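Local atomic coordinates of enterobactin synthetase component F-related protein (Vibrio cholerae serotype O1, PDB entry 4OXI), a protein that probably activates glycine with ATP as glycyl-adenylate, as an adenylation enzyme in a lipopolysaccharide modification pathway linked to antimicrobial peptide resistance. Residues A[293-298]-A[314-319]; A[328-333]-A[350-355]. One frame throughout, in Å; residues are numbered along the deposited sequence.

Interaction 1 (A[293-298]-A[314-319])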
# COMPACT_ATOMS: atom_id res chain seq x y z
N SER A 293 16.13 -10.52 -0.03
CA SER A 293 16.37 -11.65 -0.94
C SER A 293 15.06 -12.21 -1.51
O SER A 293 14.63 -13.31 -1.16
CB SER A 293 17.16 -12.74 -0.23
OG SER A 293 16.58 -13.03 1.02
N PRO A 294 14.41 -11.44 -2.39
CA PRO A 294 13.07 -11.83 -2.84
C PRO A 294 13.06 -13.07 -3.73
O PRO A 294 12.19 -13.93 -3.56
CB PRO A 294 12.58 -10.58 -3.59
CG PRO A 294 13.84 -9.91 -4.05
CD PRO A 294 14.83 -10.14 -2.95
N ALA A 295 14.01 -13.17 -4.66
CA ALA A 295 14.07 -14.33 -5.54
C ALA A 295 14.32 -15.62 -4.76
O ALA A 295 13.70 -16.65 -5.03
CB ALA A 295 15.13 -14.12 -6.61
N GLU A 296 15.23 -15.57 -3.80
CA GLU A 296 15.45 -16.73 -2.94
C GLU A 296 14.19 -17.10 -2.15
O GLU A 296 13.90 -18.28 -1.96
CB GLU A 296 16.61 -16.51 -1.97
CG GLU A 296 17.96 -16.34 -2.64
CD GLU A 296 18.33 -14.88 -2.80
OE1 GLU A 296 19.47 -14.51 -2.42
OE2 GLU A 296 17.48 -14.09 -3.29
N PHE A 297 13.46 -16.09 -1.68
CA PHE A 297 12.22 -16.38 -0.95
C PHE A 297 11.22 -17.08 -1.89
O PHE A 297 10.63 -18.10 -1.53
CB PHE A 297 11.62 -15.09 -0.35
CG PHE A 297 10.45 -15.35 0.58
CD1 PHE A 297 9.15 -15.24 0.14
CD2 PHE A 297 10.67 -15.71 1.90
CE1 PHE A 297 8.09 -15.48 0.99
CE2 PHE A 297 9.62 -15.96 2.76
CZ PHE A 297 8.32 -15.85 2.31
N ILE A 298 11.06 -16.55 -3.10
CA ILE A 298 10.11 -17.12 -4.05
C ILE A 298 10.46 -18.58 -4.33
O ILE A 298 9.60 -19.46 -4.22
CB ILE A 298 10.11 -16.33 -5.39
CG1 ILE A 298 9.37 -15.00 -5.21
CG2 ILE A 298 9.49 -17.15 -6.50
CD1 ILE A 298 9.97 -13.84 -6.00
N GLU A 314 15.59 -5.27 -9.68
CA GLU A 314 16.96 -4.76 -9.70
C GLU A 314 17.78 -5.41 -8.60
O GLU A 314 18.92 -5.83 -8.82
CB GLU A 314 16.97 -3.25 -9.52
CG GLU A 314 16.64 -2.50 -10.78
CD GLU A 314 17.08 -1.06 -10.71
OE1 GLU A 314 17.60 -0.53 -11.72
OE2 GLU A 314 16.90 -0.45 -9.63
N LEU A 315 17.18 -5.49 -7.42
CA LEU A 315 17.81 -6.14 -6.28
C LEU A 315 18.15 -7.60 -6.57
O LEU A 315 19.25 -8.06 -6.26
CB LEU A 315 16.89 -6.04 -5.07
CG LEU A 315 17.33 -6.77 -3.81
CD1 LEU A 315 18.73 -6.34 -3.39
CD2 LEU A 315 16.34 -6.49 -2.71
N ALA A 316 17.21 -8.32 -7.16
CA ALA A 316 17.45 -9.72 -7.47
C ALA A 316 18.61 -9.87 -8.46
O ALA A 316 19.39 -10.82 -8.37
CB ALA A 316 16.19 -10.37 -8.02
N LEU A 317 18.74 -8.91 -9.38
CA LEU A 317 19.84 -8.88 -10.35
C LEU A 317 21.18 -8.57 -9.70
O LEU A 317 22.21 -9.14 -10.08
CB LEU A 317 19.56 -7.88 -11.47
CG LEU A 317 18.54 -8.36 -12.49
CD1 LEU A 317 18.14 -7.24 -13.44
CD2 LEU A 317 19.10 -9.55 -13.26
N GLN A 318 21.16 -7.66 -8.72
CA GLN A 318 22.38 -7.28 -8.01
C GLN A 318 22.95 -8.47 -7.24
O GLN A 318 24.17 -8.61 -7.13
CB GLN A 318 22.12 -6.08 -7.09
CG GLN A 318 22.02 -4.74 -7.84
CD GLN A 318 21.25 -3.66 -7.08
OE1 GLN A 318 20.99 -3.78 -5.87
NE2 GLN A 318 20.87 -2.59 -7.79
N ARG A 319 22.07 -9.32 -6.73
CA ARG A 319 22.50 -10.49 -5.97
C ARG A 319 22.79 -11.70 -6.85
O ARG A 319 23.03 -12.79 -6.34
CB ARG A 319 21.42 -10.88 -4.96
CG ARG A 319 21.05 -9.77 -4.00
CD ARG A 319 19.80 -10.15 -3.24
NE ARG A 319 19.95 -11.45 -2.61
CZ ARG A 319 20.53 -11.64 -1.43
NH1 ARG A 319 20.62 -12.87 -0.91
NH2 ARG A 319 21.01 -10.60 -0.76
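Two consecutive helices of the AMP-binding fold, 294-301 and 311-318, joined through strand 305-308, come together where Ala295 faces Ala316. The small side chains let the backbones approach closely: the CA atoms of these two alanines are 6.0 Å apart, and their methyl groups meet CB to CB at 4.1 Å. Beside them the ring of Pro294 lends its CD atom to one branch of Leu315, with CD to CD2 at 4.0 Å. Leu315 reaches it with CG anti to its backbone N (chi1 175°). Pro294 also touches Trp306 of the intervening strand, and Thr321 touches both Ala295 and Glu296 while its hydroxyl bonds to the carbonyl oxygen of Ala316.

Beside the apolar patch lies a salt bridge in which one carboxylate oxygen, OE1 of Glu296, takes both bonds. It sits at the guanidinium edge of Arg319, in its plane, and accepts from NH1 along a fairly straight N-H direction; the modelled Glu296 OE1 to Arg319 NH1 distance of 2.5 Å is short enough to be read with caution. A second, weak bond runs from Arg319 NE to the same Glu296 OE1, 3.1 Å long and bent to 130°. The carboxylate and guanidinium planes are tilted 41° against each other. A bend at chi3 of Arg319 turns the guanidinium back toward the start of helix 294-301. There one of its faces receives Ser293, whose CB lies 3.5 Å from Arg319 NH1 and 3.4 Å above the guanidinium plane, displaced from the centre of the group.

Interaction 2 (A[328-333]-A[350-355])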
# COMPACT_ATOMS: atom_id res chain seq x y z
N PRO A 328 10.79 -21.24 -11.88
CA PRO A 328 9.71 -21.92 -12.61
C PRO A 328 8.36 -21.90 -11.91
O PRO A 328 7.35 -22.05 -12.59
CB PRO A 328 10.19 -23.38 -12.68
CG PRO A 328 11.17 -23.52 -11.55
CD PRO A 328 11.85 -22.18 -11.48
N SER A 329 8.31 -21.74 -10.60
CA SER A 329 7.01 -21.81 -9.92
C SER A 329 6.16 -20.54 -10.09
O SER A 329 4.95 -20.57 -9.86
CB SER A 329 7.18 -22.12 -8.43
OG SER A 329 7.70 -20.99 -7.73
N LEU A 330 6.78 -19.43 -10.48
CA LEU A 330 6.12 -18.11 -10.42
C LEU A 330 5.30 -17.82 -11.68
O LEU A 330 5.82 -17.26 -12.65
CB LEU A 330 7.16 -17.00 -10.24
CG LEU A 330 6.81 -15.85 -9.28
CD1 LEU A 330 7.62 -14.61 -9.60
CD2 LEU A 330 5.32 -15.55 -9.28
N ARG A 331 4.02 -18.17 -11.65
CA ARG A 331 3.21 -18.11 -12.88
C ARG A 331 2.59 -16.74 -13.13
O ARG A 331 2.21 -16.42 -14.26
CB ARG A 331 2.14 -19.20 -12.90
CG ARG A 331 0.91 -18.93 -12.05
CD ARG A 331 -0.03 -20.15 -12.10
NE ARG A 331 -1.28 -19.93 -11.38
CZ ARG A 331 -2.32 -19.25 -11.87
NH1 ARG A 331 -2.26 -18.72 -13.09
NH2 ARG A 331 -3.41 -19.09 -11.13
N LEU A 332 2.50 -15.93 -12.08
CA LEU A 332 2.00 -14.57 -12.22
C LEU A 332 2.85 -13.57 -11.43
O LEU A 332 2.91 -13.64 -10.20
CB LEU A 332 0.53 -14.47 -11.80
CG LEU A 332 -0.56 -14.95 -12.76
CD1 LEU A 332 -1.86 -15.17 -12.01
CD2 LEU A 332 -0.77 -13.97 -13.91
N SER A 333 3.47 -12.63 -12.15
CA SER A 333 4.32 -11.61 -11.55
C SER A 333 3.69 -10.26 -11.79
O SER A 333 3.57 -9.83 -12.94
CB SER A 333 5.70 -11.61 -12.21
OG SER A 333 6.43 -12.78 -11.88
N GLN A 350 12.43 -13.88 -18.12
CA GLN A 350 13.32 -14.98 -18.48
C GLN A 350 13.50 -15.95 -17.32
O GLN A 350 13.64 -17.16 -17.52
CB GLN A 350 14.68 -14.47 -18.96
CG GLN A 350 14.68 -13.99 -20.42
CD GLN A 350 14.24 -15.07 -21.40
OE1 GLN A 350 14.99 -16.01 -21.68
NE2 GLN A 350 13.01 -14.95 -21.92
N ALA A 351 13.48 -15.43 -16.10
CA ALA A 351 13.60 -16.29 -14.92
C ALA A 351 12.34 -17.11 -14.71
O ALA A 351 12.42 -18.28 -14.34
CB ALA A 351 13.92 -15.49 -13.68
N THR A 352 11.17 -16.50 -14.92
CA THR A 352 9.93 -17.23 -14.66
C THR A 352 9.42 -17.97 -15.90
O THR A 352 8.70 -18.95 -15.78
CB THR A 352 8.77 -16.30 -14.14
OG1 THR A 352 8.32 -15.45 -15.20
CG2 THR A 352 9.22 -15.46 -12.95
N GLN A 353 9.79 -17.45 -17.08
CA GLN A 353 9.22 -17.90 -18.36
C GLN A 353 7.71 -17.76 -18.37
O GLN A 353 7.03 -18.43 -19.14
CB GLN A 353 9.63 -19.34 -18.69
CG GLN A 353 11.14 -19.54 -18.80
CD GLN A 353 11.70 -18.93 -20.07
OE1 GLN A 353 11.12 -19.08 -21.14
NE2 GLN A 353 12.81 -18.21 -19.95
N GLN A 354 7.18 -16.90 -17.51
CA GLN A 354 5.74 -16.79 -17.35
C GLN A 354 5.24 -15.33 -17.33
O GLN A 354 6.05 -14.41 -17.30
CB GLN A 354 5.31 -17.64 -16.15
CG GLN A 354 5.36 -19.13 -16.49
CD GLN A 354 5.13 -20.04 -15.31
OE1 GLN A 354 4.06 -20.61 -15.17
NE2 GLN A 354 6.14 -20.19 -14.46
N PRO A 355 3.91 -15.11 -17.41
CA PRO A 355 3.41 -13.74 -17.55
C PRO A 355 3.89 -12.72 -16.49
O PRO A 355 4.01 -13.03 -15.30
CB PRO A 355 1.89 -13.91 -17.46
CG PRO A 355 1.64 -15.28 -18.06
CD PRO A 355 2.84 -16.11 -17.66
O HOH W 1 5.83 -14.72 -13.97
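The backbone of 328-333 runs past the end of helix 342-352 and then pairs with the chain that follows it, bringing the CA atoms of Arg331 and Gln354 to 5.3 Å and linking Ser333 N to Pro355 O by a hydrogen bond of 3.2 Å. Between these points the Gln354 side chain, extended beyond CG, lays its amide alongside 328-331. Its NE2 donates twice: to Pro328 O at 2.9 Å, reaching that oxygen from above the carbonyl plane with an N-H...O angle of 134°, and to Thr352 O at 3.1 Å along a straighter line close to the amide's own plane. The two bonds fix the rotation of the amide and leave OE1 lying 3.3 Å from CB of Arg331, whose guanidinium leads away to a salt bridge with Asp256.

The contact lies within a beta-alpha-beta unit, where the exit of helix 342-352 meets the start of its first strand, 332-336, and the chain goes on to the parallel neighbour 356-360. An ST turn marks the helix exit: Thr352 OG1 accepts from Gln354 N at 3.0 Å. The hydroxyl of Thr352 stands between its backbone N and carbonyl carbon (chi1 70°), which places CG2 beside the N and against Leu330, 3.7 Å from CB of that leucine. A water molecule bridges the two segments, donating to Leu330 O and to Pro355 O and also hydrogen-bonded to the hydroxyls of Thr352 and Ser333. Ser333 OG is held in addition by Trp348 NE1 of the helix, and the Pro355 ring sets its CD 3.5 Å from Arg331 O.

Overall arrangement
Interactions 1 and 2 follow one another along the chain, the first closing before the second opens, and show how successive helices and strands of an alpha/beta fold are tied to a common sheet. Their centres lie 14 Å apart and they touch directly: Ile298 CG2 packs 4.1 Å from Leu330 CG. Trp348 of helix 342-352 connects them further, contacting Ile298 with its side chain and Ser333 OG through NE1. Strands 305-308, 332-336 and 356-360 are neighbours in that sheet. In interaction 2 the Ser333 side chain is about 13 Å from the bound glycyl-adenosine-5'-phosphate and does not touch it; at that distance the contact is fold packing rather than ligand contact.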